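Glycoside Hydrolase (Bacteroides uniformis, PDB 5T99) probably hydrolyses galactosidic bonds in agarose breakdown by a human gut symbiont, and binds the sugar mimic d-galacto-isofagomine in its ligand pocket. Local coordinates at residues A[715-720]-A[734-739]; A[802-807]-A[814-819]; A[762-767]-A[789-794]; A[500-505]-A[782-787]. All blocks are in the same frame, centred on the assembly; numbering follows the deposited sequence.

Contact 1 of 4, residues A[715-720]-A[734-739]; sequences KLIPDR and TVRIED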
loop_
_atom_site.group_PDB
_atom_site.type_symbol
_atom_site.label_atom_id
_atom_site.label_comp_id
_atom_site.label_asym_id
_atom_site.label_seq_id
_atom_site.Cartn_x
_atom_site.Cartn_y
_atom_site.Cartn_z
ATOM N N LYS A 715 14.724 -25.411 -6.221
ATOM C CA LYS A 715 15.693 -24.312 -6.133
ATOM C C LYS A 715 15.100 -23.232 -5.239
ATOM O O LYS A 715 13.897 -22.974 -5.299
ATOM C CB LYS A 715 16.037 -23.756 -7.518
ATOM C CG LYS A 715 17.465 -23.210 -7.621
ATOM C CD LYS A 715 17.662 -22.304 -8.844
ATOM C CE LYS A 715 19.041 -21.633 -8.883
ATOM N NZ LYS A 715 20.066 -22.405 -9.654
ATOM N N LEU A 716 15.939 -22.631 -4.394
ATOM C CA LEU A 716 15.521 -21.563 -3.471
ATOM C C LEU A 716 16.230 -20.268 -3.834
ATOM O O LEU A 716 17.451 -20.256 -3.947
ATOM C CB LEU A 716 15.848 -21.925 -2.017
ATOM C CG LEU A 716 15.196 -23.185 -1.459
ATOM C CD1 LEU A 716 15.756 -23.499 -0.080
ATOM C CD2 LEU A 716 13.681 -23.064 -1.392
ATOM N N ILE A 717 15.466 -19.188 -4.006
ATOM C CA ILE A 717 16.035 -17.871 -4.357
ATOM C C ILE A 717 15.543 -16.781 -3.382
ATOM O O ILE A 717 14.456 -16.223 -3.562
ATOM C CB ILE A 717 15.738 -17.483 -5.824
ATOM C CG1 ILE A 717 16.062 -18.663 -6.750
ATOM C CG2 ILE A 717 16.538 -16.241 -6.224
ATOM C CD1 ILE A 717 15.956 -18.342 -8.223
ATOM N N PRO A 718 16.343 -16.487 -2.337
ATOM C CA PRO A 718 16.028 -15.358 -1.464
ATOM C C PRO A 718 16.165 -14.037 -2.205
ATOM O O PRO A 718 17.116 -13.866 -2.978
ATOM C CB PRO A 718 17.086 -15.457 -0.353
ATOM C CG PRO A 718 17.646 -16.842 -0.453
ATOM C CD PRO A 718 17.577 -17.171 -1.905
ATOM N N ASP A 719 15.213 -13.128 -1.998
ATOM C CA ASP A 719 15.323 -11.784 -2.571
ATOM C C ASP A 719 16.436 -10.986 -1.879
ATOM O O ASP A 719 17.114 -10.202 -2.522
ATOM C CB ASP A 719 13.974 -11.036 -2.577
ATOM C CG ASP A 719 13.429 -10.728 -1.181
ATOM O OD1 ASP A 719 13.832 -11.369 -0.180
ATOM O OD2 ASP A 719 12.551 -9.845 -1.102
ATOM N N ARG A 720 16.631 -11.225 -0.585
ATOM C CA ARG A 720 17.718 -10.622 0.179
ATOM C C ARG A 720 18.407 -11.667 1.070
ATOM O O ARG A 720 17.769 -12.282 1.939
ATOM C CB ARG A 720 17.177 -9.464 1.018
ATOM C CG ARG A 720 16.820 -8.229 0.196
ATOM C CD ARG A 720 16.690 -6.999 1.077
ATOM N NE ARG A 720 15.726 -7.282 2.122
ATOM C CZ ARG A 720 15.845 -7.025 3.425
ATOM N NH1 ARG A 720 16.884 -6.377 3.947
ATOM N NH2 ARG A 720 14.852 -7.409 4.224
ATOM N N THR A 734 11.800 -17.219 -3.081
ATOM C CA THR A 734 11.094 -17.871 -4.176
ATOM C C THR A 734 11.457 -19.352 -4.201
ATOM O O THR A 734 12.626 -19.709 -4.031
ATOM C CB THR A 734 11.453 -17.256 -5.549
ATOM O OG1 THR A 734 11.125 -15.861 -5.555
ATOM C CG2 THR A 734 10.692 -17.961 -6.686
ATOM N N VAL A 735 10.453 -20.198 -4.424
ATOM C CA VAL A 735 10.618 -21.644 -4.434
ATOM C C VAL A 735 10.210 -22.146 -5.804
ATOM O O VAL A 735 9.056 -22.025 -6.178
ATOM C CB VAL A 735 9.749 -22.328 -3.357
ATOM C CG1 VAL A 735 9.996 -23.842 -3.353
ATOM C CG2 VAL A 735 10.010 -21.717 -1.977
ATOM N N ARG A 736 11.171 -22.706 -6.539
ATOM C CA ARG A 736 10.966 -23.191 -7.904
ATOM C C ARG A 736 10.965 -24.717 -7.931
ATOM O O ARG A 736 11.753 -25.348 -7.224
ATOM C CB ARG A 736 12.079 -22.672 -8.817
ATOM C CG ARG A 736 11.970 -21.192 -9.142
ATOM C CD ARG A 736 13.265 -20.676 -9.738
ATOM N NE ARG A 736 13.671 -21.390 -10.951
ATOM C CZ ARG A 736 13.189 -21.171 -12.178
ATOM N NH1 ARG A 736 12.238 -20.262 -12.396
ATOM N NH2 ARG A 736 13.663 -21.878 -13.210
ATOM N N ILE A 737 10.075 -25.294 -8.741
ATOM C CA ILE A 737 10.087 -26.726 -9.012
ATOM C C ILE A 737 10.719 -26.879 -10.387
ATOM O O ILE A 737 10.136 -26.460 -11.395
ATOM C CB ILE A 737 8.674 -27.361 -8.982
ATOM C CG1 ILE A 737 7.950 -27.061 -7.662
ATOM C CG2 ILE A 737 8.754 -28.866 -9.191
ATOM C CD1 ILE A 737 8.653 -27.564 -6.409
ATOM N N GLU A 738 11.918 -27.465 -10.412
ATOM C CA GLU A 738 12.702 -27.612 -11.647
ATOM C C GLU A 738 12.849 -29.076 -12.091
ATOM O O GLU A 738 12.792 -30.002 -11.275
ATOM C CB GLU A 738 14.087 -26.972 -11.470
ATOM C CG GLU A 738 14.077 -25.453 -11.575
ATOM C CD GLU A 738 15.401 -24.787 -11.194
ATOM O OE1 GLU A 738 16.377 -25.489 -10.833
ATOM O OE2 GLU A 738 15.461 -23.536 -11.260
ATOM N N ASP A 739 13.041 -29.267 -13.393
ATOM C CA ASP A 739 13.403 -30.578 -13.939
ATOM C C ASP A 739 14.909 -30.867 -13.719
ATOM O O ASP A 739 15.595 -30.086 -13.052
ATOM C CB ASP A 739 12.954 -30.706 -15.412
ATOM C CG ASP A 739 13.770 -29.861 -16.383
ATOM O OD1 ASP A 739 14.845 -29.327 -16.029
ATOM O OD2 ASP A 739 13.312 -29.749 -17.537
HETATM O O HOH W 1 19.002 -24.959 -10.372
HETATM O O HOH W 2 12.145 -14.066 -3.955
#

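Contact 2 of 4, residues A[802-807]-A[814-819]; sequences MNITAT and AKTTIN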
loop_
_atom_site.group_PDB
_atom_site.type_symbol
_atom_site.label_atom_id
_atom_site.label_comp_id
_atom_site.label_asym_id
_atom_site.label_seq_id
_atom_site.Cartn_x
_atom_site.Cartn_y
_atom_site.Cartn_z
ATOM N N MET A 802 20.722 -17.997 9.480
ATOM C CA MET A 802 19.416 -18.627 9.515
ATOM C C MET A 802 19.449 -19.635 8.382
ATOM O O MET A 802 19.650 -19.254 7.226
ATOM C CB MET A 802 18.328 -17.586 9.301
ATOM C CG MET A 802 16.932 -18.171 9.190
ATOM S SD MET A 802 15.552 -17.019 9.041
ATOM C CE MET A 802 16.329 -15.417 8.819
ATOM N N ASN A 803 19.259 -20.912 8.715
ATOM C CA ASN A 803 19.417 -22.016 7.754
ATOM C C ASN A 803 18.082 -22.591 7.351
ATOM O O ASN A 803 17.336 -23.075 8.194
ATOM C CB ASN A 803 20.289 -23.118 8.352
ATOM C CG ASN A 803 21.638 -22.596 8.800
ATOM O OD1 ASN A 803 22.003 -22.726 9.969
ATOM N ND2 ASN A 803 22.371 -21.967 7.881
ATOM N N ILE A 804 17.797 -22.537 6.052
ATOM C CA ILE A 804 16.530 -22.991 5.502
ATOM C C ILE A 804 16.740 -24.333 4.806
ATOM O O ILE A 804 17.745 -24.532 4.128
ATOM C CB ILE A 804 15.965 -21.996 4.459
ATOM C CG1 ILE A 804 16.095 -20.536 4.933
ATOM C CG2 ILE A 804 14.526 -22.343 4.102
ATOM C CD1 ILE A 804 15.572 -20.241 6.324
ATOM N N THR A 805 15.768 -25.228 4.963
ATOM C CA THR A 805 15.741 -26.504 4.252
ATOM C C THR A 805 14.352 -26.691 3.646
ATOM O O THR A 805 13.352 -26.578 4.348
ATOM C CB THR A 805 16.090 -27.665 5.205
ATOM O OG1 THR A 805 17.435 -27.499 5.669
ATOM C CG2 THR A 805 15.960 -29.023 4.515
ATOM N N ALA A 806 14.309 -26.955 2.341
ATOM C CA ALA A 806 13.058 -27.196 1.618
ATOM C C ALA A 806 13.089 -28.589 1.008
ATOM O O ALA A 806 13.996 -28.911 0.233
ATOM C CB ALA A 806 12.847 -26.149 0.534
ATOM N N THR A 807 12.095 -29.399 1.372
ATOM C CA THR A 807 11.981 -30.792 0.956
ATOM C C THR A 807 10.635 -31.004 0.294
ATOM O O THR A 807 9.698 -30.235 0.510
ATOM C CB THR A 807 12.073 -31.751 2.160
ATOM O OG1 THR A 807 10.967 -31.539 3.041
ATOM C CG2 THR A 807 13.359 -31.527 2.934
ATOM N N ALA A 814 16.542 -28.803 -1.123
ATOM C CA ALA A 814 17.260 -27.525 -1.317
ATOM C C ALA A 814 17.573 -26.841 0.008
ATOM O O ALA A 814 16.786 -26.915 0.950
ATOM C CB ALA A 814 16.442 -26.599 -2.189
ATOM N N LYS A 815 18.724 -26.179 0.069
ATOM C CA LYS A 815 19.129 -25.411 1.252
ATOM C C LYS A 815 19.587 -24.015 0.863
ATOM O O LYS A 815 20.069 -23.786 -0.246
ATOM C CB LYS A 815 20.257 -26.117 2.010
ATOM C CG LYS A 815 19.845 -27.424 2.678
ATOM C CD LYS A 815 21.051 -28.286 3.034
ATOM C CE LYS A 815 20.641 -29.626 3.630
ATOM N NZ LYS A 815 20.048 -29.498 4.988
ATOM N N THR A 816 19.417 -23.076 1.781
ATOM C CA THR A 816 19.996 -21.739 1.616
ATOM C C THR A 816 20.159 -21.108 2.984
ATOM O O THR A 816 19.438 -21.465 3.928
ATOM C CB THR A 816 19.149 -20.841 0.667
ATOM O OG1 THR A 816 19.896 -19.677 0.290
ATOM C CG2 THR A 816 17.842 -20.424 1.312
ATOM N N THR A 817 21.114 -20.188 3.082
ATOM C CA THR A 817 21.363 -19.461 4.323
ATOM C C THR A 817 21.022 -17.983 4.170
ATOM O O THR A 817 21.362 -17.354 3.166
ATOM C CB THR A 817 22.829 -19.598 4.795
ATOM O OG1 THR A 817 23.153 -20.980 4.942
ATOM C CG2 THR A 817 23.041 -18.897 6.148
ATOM N N ILE A 818 20.346 -17.445 5.182
ATOM C CA ILE A 818 20.093 -16.016 5.285
ATOM C C ILE A 818 20.925 -15.511 6.463
ATOM O O ILE A 818 20.847 -16.060 7.568
ATOM C CB ILE A 818 18.592 -15.705 5.504
ATOM C CG1 ILE A 818 17.723 -16.353 4.421
ATOM C CG2 ILE A 818 18.355 -14.203 5.539
ATOM C CD1 ILE A 818 18.025 -15.938 2.992
ATOM N N ASN A 819 21.728 -14.477 6.209
ATOM C CA ASN A 819 22.546 -13.853 7.247
ATOM C C ASN A 819 21.794 -12.694 7.896
ATOM O O ASN A 819 21.157 -11.898 7.215
ATOM C CB ASN A 819 23.894 -13.403 6.677
ATOM C CG ASN A 819 24.867 -14.556 6.530
ATOM O OD1 ASN A 819 25.347 -15.098 7.521
ATOM N ND2 ASN A 819 25.147 -14.949 5.298
#

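Contact 3 of 4, residues A[762-767]-A[789-794]; sequences FRAVGN and MLIVQS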
loop_
_atom_site.group_PDB
_atom_site.type_symbol
_atom_site.label_atom_id
_atom_site.label_comp_id
_atom_site.label_asym_id
_atom_site.label_seq_id
_atom_site.Cartn_x
_atom_site.Cartn_y
_atom_site.Cartn_z
ATOM N N PHE A 762 10.504 -19.476 10.792
ATOM C CA PHE A 762 9.457 -19.531 9.789
ATOM C C PHE A 762 8.421 -18.439 10.074
ATOM O O PHE A 762 7.978 -18.301 11.215
ATOM C CB PHE A 762 8.768 -20.898 9.799
ATOM C CG PHE A 762 7.578 -20.947 8.908
ATOM C CD1 PHE A 762 7.746 -21.034 7.532
ATOM C CD2 PHE A 762 6.294 -20.816 9.420
ATOM C CE1 PHE A 762 6.655 -21.031 6.685
ATOM C CE2 PHE A 762 5.196 -20.813 8.577
ATOM C CZ PHE A 762 5.373 -20.918 7.207
ATOM N N ARG A 763 8.026 -17.685 9.044
ATOM C CA ARG A 763 6.976 -16.665 9.201
ATOM C C ARG A 763 5.725 -16.966 8.405
ATOM O O ARG A 763 4.623 -16.968 8.975
ATOM C CB ARG A 763 7.491 -15.262 8.853
ATOM C CG ARG A 763 6.480 -14.131 9.059
ATOM C CD ARG A 763 5.828 -14.129 10.443
ATOM N NE ARG A 763 4.787 -13.110 10.521
ATOM C CZ ARG A 763 3.558 -13.227 10.002
ATOM N NH1 ARG A 763 3.170 -14.339 9.357
ATOM N NH2 ARG A 763 2.693 -12.216 10.120
ATOM N N ALA A 764 5.871 -17.190 7.100
ATOM C CA ALA A 764 4.703 -17.489 6.256
ATOM C C ALA A 764 5.055 -18.113 4.911
ATOM O O ALA A 764 6.211 -18.111 4.500
ATOM C CB ALA A 764 3.873 -16.222 6.040
ATOM N N VAL A 765 4.027 -18.628 4.239
ATOM C CA VAL A 765 4.134 -19.172 2.888
ATOM C C VAL A 765 2.988 -18.721 1.995
ATOM O O VAL A 765 1.916 -18.399 2.477
ATOM C CB VAL A 765 4.129 -20.713 2.882
ATOM C CG1 VAL A 765 5.490 -21.264 3.284
ATOM C CG2 VAL A 765 3.022 -21.269 3.776
ATOM N N GLY A 766 3.222 -18.723 0.687
ATOM C CA GLY A 766 2.175 -18.430 -0.288
ATOM C C GLY A 766 2.487 -19.043 -1.634
ATOM O O GLY A 766 3.582 -19.578 -1.841
ATOM N N ASN A 767 1.511 -18.994 -2.537
ATOM C CA ASN A 767 1.732 -19.399 -3.931
ATOM C C ASN A 767 0.963 -18.627 -5.033
ATOM O O ASN A 767 1.101 -18.963 -6.220
ATOM C CB ASN A 767 1.512 -20.919 -4.071
ATOM C CG ASN A 767 0.107 -21.363 -3.694
ATOM O OD1 ASN A 767 -0.796 -20.555 -3.489
ATOM N ND2 ASN A 767 -0.077 -22.670 -3.592
ATOM N N MET A 789 6.312 -19.578 -2.382
ATOM C CA MET A 789 7.072 -18.503 -1.752
ATOM C C MET A 789 7.137 -18.737 -0.263
ATOM O O MET A 789 6.100 -18.826 0.389
ATOM C CB MET A 789 6.397 -17.158 -2.044
ATOM C CG MET A 789 7.068 -15.931 -1.424
ATOM S SD MET A 789 8.645 -15.506 -2.178
ATOM C CE MET A 789 8.106 -15.056 -3.833
ATOM N N LEU A 790 8.361 -18.818 0.253
ATOM C CA LEU A 790 8.615 -18.985 1.672
ATOM C C LEU A 790 9.009 -17.633 2.244
ATOM O O LEU A 790 9.807 -16.918 1.646
ATOM C CB LEU A 790 9.761 -19.991 1.887
ATOM C CG LEU A 790 10.250 -20.152 3.330
ATOM C CD1 LEU A 790 9.160 -20.773 4.182
ATOM C CD2 LEU A 790 11.518 -20.985 3.398
ATOM N N ILE A 791 8.482 -17.301 3.420
ATOM C CA ILE A 791 8.815 -16.041 4.076
ATOM C C ILE A 791 9.428 -16.338 5.437
ATOM O O ILE A 791 8.792 -16.941 6.284
ATOM C CB ILE A 791 7.578 -15.110 4.207
ATOM C CG1 ILE A 791 6.928 -14.887 2.832
ATOM C CG2 ILE A 791 7.984 -13.760 4.795
ATOM C CD1 ILE A 791 5.560 -14.236 2.873
ATOM N N VAL A 792 10.667 -15.913 5.645
ATOM C CA VAL A 792 11.295 -16.042 6.961
ATOM C C VAL A 792 11.502 -14.667 7.580
ATOM O O VAL A 792 11.429 -13.667 6.891
ATOM C CB VAL A 792 12.606 -16.874 6.931
ATOM C CG1 VAL A 792 12.323 -18.268 6.388
ATOM C CG2 VAL A 792 13.723 -16.189 6.140
ATOM N N GLN A 793 11.732 -14.651 8.892
ATOM C CA GLN A 793 11.819 -13.438 9.687
ATOM C C GLN A 793 12.918 -13.559 10.728
ATOM O O GLN A 793 13.080 -14.610 11.330
ATOM C CB GLN A 793 10.496 -13.198 10.398
ATOM C CG GLN A 793 10.395 -11.851 11.098
ATOM C CD GLN A 793 8.974 -11.522 11.506
ATOM O OE1 GLN A 793 8.382 -10.548 11.033
ATOM N NE2 GLN A 793 8.421 -12.329 12.391
ATOM N N SER A 794 13.650 -12.473 10.962
ATOM C CA SER A 794 14.670 -12.462 12.011
ATOM C C SER A 794 14.045 -12.576 13.411
ATOM O O SER A 794 12.844 -12.367 13.590
ATOM C CB SER A 794 15.534 -11.193 11.918
ATOM O OG SER A 794 14.748 -10.023 12.086
#

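Contact 4 of 4, residues A[500-505]-A[782-787]; sequences SSRGVY and KAFSGM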
loop_
_atom_site.group_PDB
_atom_site.type_symbol
_atom_site.label_atom_id
_atom_site.label_comp_id
_atom_site.label_asym_id
_atom_site.label_seq_id
_atom_site.Cartn_x
_atom_site.Cartn_y
_atom_site.Cartn_z
ATOM N N SER A 500 -6.609 -12.630 -14.256
ATOM C CA SER A 500 -5.778 -13.751 -14.679
ATOM C C SER A 500 -5.241 -14.516 -13.476
ATOM O O SER A 500 -5.184 -13.985 -12.364
ATOM C CB SER A 500 -4.622 -13.274 -15.556
ATOM O OG SER A 500 -3.802 -12.335 -14.892
ATOM N N SER A 501 -4.901 -15.782 -13.699
ATOM C CA SER A 501 -4.148 -16.582 -12.731
ATOM C C SER A 501 -2.737 -16.735 -13.292
ATOM O O SER A 501 -2.579 -16.934 -14.500
ATOM C CB SER A 501 -4.794 -17.955 -12.529
ATOM O OG SER A 501 -6.160 -17.845 -12.141
ATOM N N ARG A 502 -1.727 -16.626 -12.423
ATOM C CA ARG A 502 -0.313 -16.722 -12.823
ATOM C C ARG A 502 -0.020 -18.049 -13.506
ATOM O O ARG A 502 -0.300 -19.098 -12.936
ATOM C CB ARG A 502 0.612 -16.598 -11.598
ATOM C CG ARG A 502 2.101 -16.555 -11.944
ATOM C CD ARG A 502 2.966 -16.185 -10.745
ATOM N NE ARG A 502 2.722 -17.068 -9.610
ATOM C CZ ARG A 502 3.158 -18.325 -9.499
ATOM N NH1 ARG A 502 3.895 -18.892 -10.452
ATOM N NH2 ARG A 502 2.850 -19.030 -8.410
ATOM N N GLY A 503 0.540 -17.993 -14.710
ATOM C CA GLY A 503 0.976 -19.188 -15.425
ATOM C C GLY A 503 -0.100 -20.191 -15.832
ATOM O O GLY A 503 0.202 -21.368 -15.997
ATOM N N VAL A 504 -1.340 -19.729 -16.002
ATOM C CA VAL A 504 -2.451 -20.588 -16.410
ATOM C C VAL A 504 -2.969 -20.105 -17.752
ATOM O O VAL A 504 -3.370 -18.961 -17.880
ATOM C CB VAL A 504 -3.587 -20.589 -15.368
ATOM C CG1 VAL A 504 -4.766 -21.433 -15.847
ATOM C CG2 VAL A 504 -3.070 -21.107 -14.030
ATOM N N TYR A 505 -2.943 -20.991 -18.743
ATOM C CA TYR A 505 -3.419 -20.714 -20.099
ATOM C C TYR A 505 -4.439 -21.791 -20.452
ATOM O O TYR A 505 -4.204 -22.993 -20.202
ATOM C CB TYR A 505 -2.245 -20.728 -21.088
ATOM C CG TYR A 505 -1.076 -19.952 -20.569
ATOM C CD1 TYR A 505 -0.993 -18.576 -20.760
ATOM C CD2 TYR A 505 -0.081 -20.578 -19.821
ATOM C CE1 TYR A 505 0.068 -17.855 -20.257
ATOM C CE2 TYR A 505 0.986 -19.861 -19.304
ATOM C CZ TYR A 505 1.051 -18.501 -19.523
ATOM O OH TYR A 505 2.108 -17.790 -19.012
ATOM N N LYS A 782 2.105 -25.888 -1.371
ATOM C CA LYS A 782 2.142 -26.450 -2.708
ATOM C C LYS A 782 2.600 -25.396 -3.686
ATOM O O LYS A 782 2.250 -24.216 -3.554
ATOM C CB LYS A 782 0.761 -26.932 -3.138
ATOM C CG LYS A 782 0.216 -28.093 -2.312
ATOM C CD LYS A 782 -1.236 -28.395 -2.667
ATOM C CE LYS A 782 -1.342 -29.166 -3.973
ATOM N NZ LYS A 782 -2.557 -28.776 -4.738
ATOM N N ALA A 783 3.370 -25.821 -4.679
ATOM C CA ALA A 783 3.675 -24.961 -5.806
ATOM C C ALA A 783 2.391 -24.686 -6.565
ATOM O O ALA A 783 1.447 -25.476 -6.504
ATOM C CB ALA A 783 4.709 -25.592 -6.723
ATOM N N PHE A 784 2.353 -23.528 -7.224
ATOM C CA PHE A 784 1.311 -23.181 -8.182
ATOM C C PHE A 784 2.033 -22.667 -9.412
ATOM O O PHE A 784 2.928 -21.821 -9.306
ATOM C CB PHE A 784 0.362 -22.114 -7.616
ATOM C CG PHE A 784 -0.767 -21.747 -8.550
ATOM C CD1 PHE A 784 -1.819 -22.629 -8.773
ATOM C CD2 PHE A 784 -0.777 -20.516 -9.211
ATOM C CE1 PHE A 784 -2.855 -22.301 -9.636
ATOM C CE2 PHE A 784 -1.811 -20.183 -10.078
ATOM C CZ PHE A 784 -2.851 -21.078 -10.293
ATOM N N SER A 785 1.661 -23.196 -10.571
ATOM C CA SER A 785 2.326 -22.885 -11.834
ATOM C C SER A 785 3.859 -22.818 -11.725
ATOM O O SER A 785 4.494 -21.881 -12.218
ATOM C CB SER A 785 1.743 -21.601 -12.431
ATOM O OG SER A 785 0.369 -21.775 -12.733
ATOM N N GLY A 786 4.428 -23.826 -11.059
ATOM C CA GLY A 786 5.870 -23.995 -10.917
ATOM C C GLY A 786 6.500 -23.435 -9.652
ATOM O O GLY A 786 7.641 -23.795 -9.328
ATOM N N MET A 787 5.784 -22.573 -8.927
ATOM C CA MET A 787 6.409 -21.797 -7.863
ATOM C C MET A 787 5.548 -21.629 -6.631
ATOM O O MET A 787 4.316 -21.717 -6.672
ATOM C CB MET A 787 6.811 -20.406 -8.376
ATOM C CG MET A 787 8.088 -20.386 -9.211
ATOM S SD MET A 787 8.612 -18.734 -9.737
ATOM C CE MET A 787 7.637 -18.498 -11.225
#

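Contact 1 of 4, residues A[715-720]-A[734-739]
Glu738 sets CG beside its backbone N (chi1 -78°) and runs straight on to the carboxylate, while Lys715 stays extended as far as CE. The two side chains cross obliquely, aliphatic chain against carboxylate, and the extended part of the lysine brings Lys715 CD to 3.5 Å from Glu738 OE2. The ammonium does not reach the acid directly: Lys715 NZ, turned aside at chi4 (92°), lies 5.0 Å from Glu738 OE1, and water 1 bridges them, accepting from NZ and donating to OE1. The carboxylate's direct ionic mate is Arg736, whose NE meets Glu738 OE2 at 2.8 Å. Arg736 NH2 bonds the same oxygen, a side-on grip on the anti side of OE2 that holds the guanidinium edge toward it. Putting an alanine in place of Glu738 would probably leave the Arg736 guanidinium without its countercharge and able to turn, and cost Lys715 its water-mediated link. On the same face, Arg736 CD also packs on Ile717 CD1 at 3.9 Å. The backbones are antiparallel, Lys715 with Arg736 and Ile717 with Thr734 forming hydrogen-bonded pairs; Arg736 N to Lys715 O measures 3.0 Å and is essentially straight (179°). Ile717 O also takes a water 2 hydrogen, and that water lies 2.6 Å from Thr734 OG1. The other face carries Leu716 and Val735, side by side, with CD2 of the former 4.0 Å from CG2 of the latter. Strand 713-718 is an outermost strand of its sheet, strand 730-738 separates it from strand 787-793, and Leu716 packs on strand 814-821 of the facing sheet.

Contact 2 of 4, residues A[802-807]-A[814-819]
Ala814 pairs with Ala806 through two reciprocal backbone bonds: Ala806 N reaches Ala814 O at 2.8 Å, and Ala814 N returns to Ala806 O, each close to straight (175°). Lys815 comes next, opposite Thr805 in a non-hydrogen-bonded pair. Its chain is extended until chi4 (-70°), and that final bend lays NZ near Thr805 OG1 for a weak hydrogen bond of 3.4 Å. Thr816 faces Ile804 in a hydrogen-bonded pair, and the bond from Ile804 N to Thr816 O runs nearly along the C=O axis. With OG1 anti to the backbone N, Thr816 CG2 takes the crowded position and packs 4.0 Å from Ile804 CB. The strands are the two arms of a beta hairpin in one layer of a beta sandwich: Ala814, Thr816 and Ile818 turn toward strand 713-718 of the opposing sheet, whereas Lys815 and Thr817 turn to the other face. Thr817 lies alongside Asn803, whose ND2 gives OG1 of the threonine a weak bond at 3.2 Å. Ile818 forms the last hydrogen-bonded pair, Met802 N meeting Ile818 O at 2.7 Å, and Met802 CE rests 4.0 Å from Ile818 CB.

Contact 3 of 4, residues A[762-767]-A[789-794]
Leu790 CD1 fills the close-packed side of this contact, meeting the edge of the Phe762 ring in its plane, 3.6 Å from Phe762 CE1. The same methyl lies 3.8 Å from Val765 CG1, which also borders the ring edge. Although the CB of Phe762 points away from the partner strand, CG is anti to the backbone N (chi1 173°), and this swings the ring back across the strand, with one face, near its rim, over Ala764 N. Val765 and Leu790 are buried, and both touch Phe754 of the facing sheet. On the opposite face of the sheet Ala764 CB approaches Ile791 CD1 at 4.1 Å. The backbone is close here too: Ile791 N to Ala764 O is a short hydrogen bond of 2.6 Å, and Gly766 and Met789 form a second hydrogen-bonded pair.

The face that carries Arg763 and Gln793 is looser, and both residues are partly exposed. They lie side by side, pointing the same way, with Arg763 CB 4.0 Å from Gln793 CB. That same Arg763 CB sits 3.3 Å from Ile791 O, and the arginine side chain also touches Met321 in a loop.

The two regions meet at Ile791 O, which accepts from both Arg763 N and Ala764 N, each at 3.0 Å. The first donor lies in the carbonyl plane and the second is tilted out of it by 21°. Two consecutive residues facing one residue shift the register by one between Phe762 and Ala764, which defines a classic beta bulge, here on the edge strand 761-766 of an antiparallel sheet in a beta sandwich.

Contact 4 of 4, residues A[500-505]-A[782-787]
Two beta turns meet here: the type II turn from Ser501 to Val504, in the loop after barrel strand 490-495, and the type I' turn from Phe784 to Met787, which leads into strand 787-793 of the C-terminal sandwich. The interface thus joins the catalytic barrel region to the last domain. Arg502 makes the largest share of it. Its NH2 donates to Phe784 O at 2.9 Å from above the carbonyl plane, while Met787 N, closing the turn, reaches that oxygen from the opposite face. Arg502 NH1 adds a weak bond to Phe784 O at 3.3 Å and lies 3.8 Å from Met787 CE. In the reverse direction, Ser785 OG donates to Arg502 O at 2.8 Å, so each turn grips a carbonyl of the other. The arginine chain runs extended to a bend at chi3 (55°), which turns the guanidinium into the turn; NE meanwhile forms a salt bridge with Asp591 and NH2 bonds Asn767 O. A leucine in place of Arg502 would probably leave Asp591 without its countercharge and the carbonyls of Phe784 and Asn767 without this donor. Gly503 has a positive phi (64°), and its CA comes to 5.3 Å from Ser785 CA. Phe784 CE2 also comes within 3.4 Å of Arg502 O. Val504 crosses Phe784 at about a right angle, with Val504 CG2 3.7 Å from Phe784 CZ.

In the fold
From the N terminus, contact 4 opens first, at 500-505 beside the barrel, and closes at 782-787, a loop of 276 residues between its segments. Contact 1 nests wholly inside that loop. Contact 3 crosses contact 4: it opens at 762-767, within the loop, and closes at 789-794, beyond it. Contact 2 follows in series as a short hairpin near the C terminus. Contacts 1 and 3 share a sheet, since strands 730-738 and 787-793 are neighbours; contact 2 lies in the sheet packed against it, touching both. Contact 4 ties this sandwich to the barrel, linked to contact 3 through Asn767 and to contact 1 through Gly786.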